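Side-chain contact in putative integrase (Listeria innocua, PDB 5U96), which is probably a DNA-binding site-specific recombinase of the serine integrase family, here represented by its coiled-coil domain, a part through which such integrases control recombination directionality: residues 15-20 with 32-37. Residues are numbered along the deposited sequence; the frame is centred on the assembly and turned at random.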
loop_
_atom_site.group_PDB
_atom_site.type_symbol
_atom_site.label_atom_id
_atom_site.label_comp_id
_atom_site.label_asym_id
_atom_site.label_seq_id
_atom_site.Cartn_x
_atom_site.Cartn_y
_atom_site.Cartn_z
ATOM N N LYS A 15 -4.265 -10.473 -1.353
ATOM C CA LYS A 15 -5.289 -10.415 -2.394
ATOM C C LYS A 15 -5.632 -8.976 -2.738
ATOM O O LYS A 15 -5.520 -8.563 -3.893
ATOM C CB LYS A 15 -6.562 -11.149 -1.960
ATOM C CG LYS A 15 -7.746 -10.927 -2.904
ATOM C CD LYS A 15 -9.026 -11.552 -2.388
ATOM C CE LYS A 15 -10.218 -11.116 -3.230
ATOM N NZ LYS A 15 -10.612 -9.701 -2.966
ATOM N N ARG A 16 -6.070 -8.235 -1.724
ATOM C CA ARG A 16 -6.468 -6.841 -1.879
ATOM C C ARG A 16 -5.422 -6.085 -2.681
ATOM O O ARG A 16 -5.738 -5.368 -3.628
ATOM C CB ARG A 16 -6.658 -6.185 -0.510
ATOM C CG ARG A 16 -7.683 -6.876 0.380
ATOM C CD ARG A 16 -9.059 -6.281 0.205
ATOM N NE ARG A 16 -9.114 -4.904 0.678
ATOM C CZ ARG A 16 -10.081 -4.048 0.375
ATOM N NH1 ARG A 16 -11.082 -4.414 -0.414
ATOM N NH2 ARG A 16 -10.043 -2.817 0.853
ATOM N N LEU A 17 -4.166 -6.281 -2.300
ATOM C CA LEU A 17 -3.042 -5.666 -2.984
ATOM C C LEU A 17 -2.978 -6.099 -4.444
ATOM O O LEU A 17 -2.674 -5.291 -5.323
ATOM C CB LEU A 17 -1.738 -6.022 -2.271
ATOM C CG LEU A 17 -0.450 -5.404 -2.815
ATOM C CD1 LEU A 17 -0.532 -3.887 -2.793
ATOM C CD2 LEU A 17 0.749 -5.896 -2.012
ATOM N N PHE A 18 -3.265 -7.370 -4.705
ATOM C CA PHE A 18 -3.202 -7.879 -6.068
ATOM C C PHE A 18 -4.321 -7.293 -6.920
ATOM O O PHE A 18 -4.168 -7.127 -8.129
ATOM C CB PHE A 18 -3.273 -9.404 -6.102
ATOM C CG PHE A 18 -2.860 -9.989 -7.423
ATOM C CD1 PHE A 18 -1.532 -10.289 -7.678
ATOM C CD2 PHE A 18 -3.794 -10.216 -8.421
ATOM C CE1 PHE A 18 -1.147 -10.818 -8.894
ATOM C CE2 PHE A 18 -3.413 -10.743 -9.639
ATOM C CZ PHE A 18 -2.088 -11.044 -9.875
ATOM N N ASP A 19 -5.443 -6.975 -6.284
ATOM C CA ASP A 19 -6.589 -6.413 -6.990
ATOM C C ASP A 19 -6.248 -5.057 -7.601
ATOM O O ASP A 19 -6.940 -4.582 -8.500
ATOM C CB ASP A 19 -7.784 -6.269 -6.047
ATOM C CG ASP A 19 -8.111 -7.556 -5.317
ATOM O OD1 ASP A 19 -7.662 -8.628 -5.771
ATOM O OD2 ASP A 19 -8.819 -7.496 -4.291
ATOM N N LEU A 20 -5.182 -4.435 -7.106
ATOM C CA LEU A 20 -4.731 -3.153 -7.636
ATOM C C LEU A 20 -3.901 -3.353 -8.900
ATOM O O LEU A 20 -3.884 -2.492 -9.780
ATOM C CB LEU A 20 -3.922 -2.391 -6.584
ATOM C CG LEU A 20 -4.668 -2.041 -5.293
ATOM C CD1 LEU A 20 -3.754 -1.288 -4.339
ATOM C CD2 LEU A 20 -5.923 -1.229 -5.584
ATOM N N ASP A 32 5.065 -2.948 -5.112
ATOM C CA ASP A 32 6.088 -3.978 -4.936
ATOM C C ASP A 32 6.764 -3.869 -3.572
ATOM O O ASP A 32 7.240 -4.863 -3.027
ATOM C CB ASP A 32 7.142 -3.886 -6.046
ATOM C CG ASP A 32 6.710 -4.580 -7.326
ATOM O OD1 ASP A 32 5.491 -4.770 -7.527
ATOM O OD2 ASP A 32 7.593 -4.937 -8.134
ATOM N N SER A 33 6.803 -2.657 -3.027
ATOM C CA SER A 33 7.464 -2.416 -1.750
ATOM C C SER A 33 6.713 -3.059 -0.591
ATOM O O SER A 33 7.320 -3.648 0.302
ATOM C CB SER A 33 7.608 -0.915 -1.499
ATOM O OG SER A 33 8.441 -0.316 -2.476
ATOM N N MET A 34 5.391 -2.936 -0.600
ATOM C CA MET A 34 4.569 -3.501 0.464
ATOM C C MET A 34 4.406 -5.002 0.281
ATOM O O MET A 34 4.237 -5.738 1.250
ATOM C CB MET A 34 3.203 -2.828 0.500
ATOM C CG MET A 34 3.278 -1.319 0.620
ATOM S SD MET A 34 1.663 -0.541 0.553
ATOM C CE MET A 34 1.212 -0.844 -1.153
ATOM N N MET A 35 4.448 -5.449 -0.969
ATOM C CA MET A 35 4.392 -6.873 -1.261
ATOM C C MET A 35 5.636 -7.559 -0.710
ATOM O O MET A 35 5.575 -8.698 -0.248
ATOM C CB MET A 35 4.273 -7.113 -2.766
ATOM C CG MET A 35 4.258 -8.582 -3.152
ATOM S SD MET A 35 2.861 -9.482 -2.452
ATOM C CE MET A 35 1.550 -9.007 -3.574
ATOM N N ASN A 36 6.765 -6.860 -0.766
ATOM C CA ASN A 36 8.006 -7.356 -0.192
ATOM C C ASN A 36 7.852 -7.585 1.306
ATOM O O ASN A 36 8.422 -8.523 1.865
ATOM C CB ASN A 36 9.147 -6.375 -0.466
ATOM C CG ASN A 36 10.451 -6.794 0.182
ATOM O OD1 ASN A 36 11.131 -7.702 -0.296
ATOM N ND2 ASN A 36 10.815 -6.121 1.267
ATOM N N ASP A 37 7.072 -6.722 1.948
ATOM C CA ASP A 37 6.782 -6.857 3.370
ATOM C C ASP A 37 5.719 -7.922 3.608
ATOM O O ASP A 37 5.805 -8.693 4.563
ATOM C CB ASP A 37 6.320 -5.519 3.952
ATOM C CG ASP A 37 7.365 -4.429 3.811
ATOM O OD1 ASP A 37 8.570 -4.742 3.901
ATOM O OD2 ASP A 37 6.980 -3.259 3.610
#
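Leu17 meets Met34 and Met35 where helix 7-23 packs against helix 28-50, and it is the one residue of 15-20 that touches 32-37. On the side of the helix turned from the contact, the side chains of Lys15 and Asp19, one turn apart, form a salt bridge: Lys15 NZ reaches Asp19 OD2 at 3.1 Å, on the syn side of the carboxylate and 18° out of its plane. Next to Lys15, Arg16 turns to the second subunit, where its guanidinium makes a cation-pi contact with Tyr21 of that chain. Leu17 points at the opposing helix, with CG anti to the backbone N (chi1 -177°), which carries its two methyls forward between the two methionines. Methyl CD2 takes the closer contact, 3.6 Å from Met35 CE and 3.8 Å from Met35 CB. Met35 reaches it through two bends: its chain leaves alongside the interface, then turns at chi2 and chi3 so that SD and CE advance toward helix 7-23. Methyl CD1 meets the terminal methyl of Met34 (CD1 to Met34 CE 3.9 Å); the Met34 chain is extended at chi2 and bends at chi3. Leu17 is thus flanked by the terminal methyls of two consecutive methionines in purely apolar contact, and Leu31 and Ile38 complete its buried surroundings. These two continue the apolar seam in both directions along helix 28-50, while Leu20, one turn further on, joins it at Leu31. Met34 in addition packs on Phe18 of the second subunit, linking this intrachain seam to the dimer interface. Such side-by-side apolar packing of two helices that run in opposite directions and are joined by a short connection is characteristic of an antiparallel helical hairpin, the coiled-coil domain of this serine integrase.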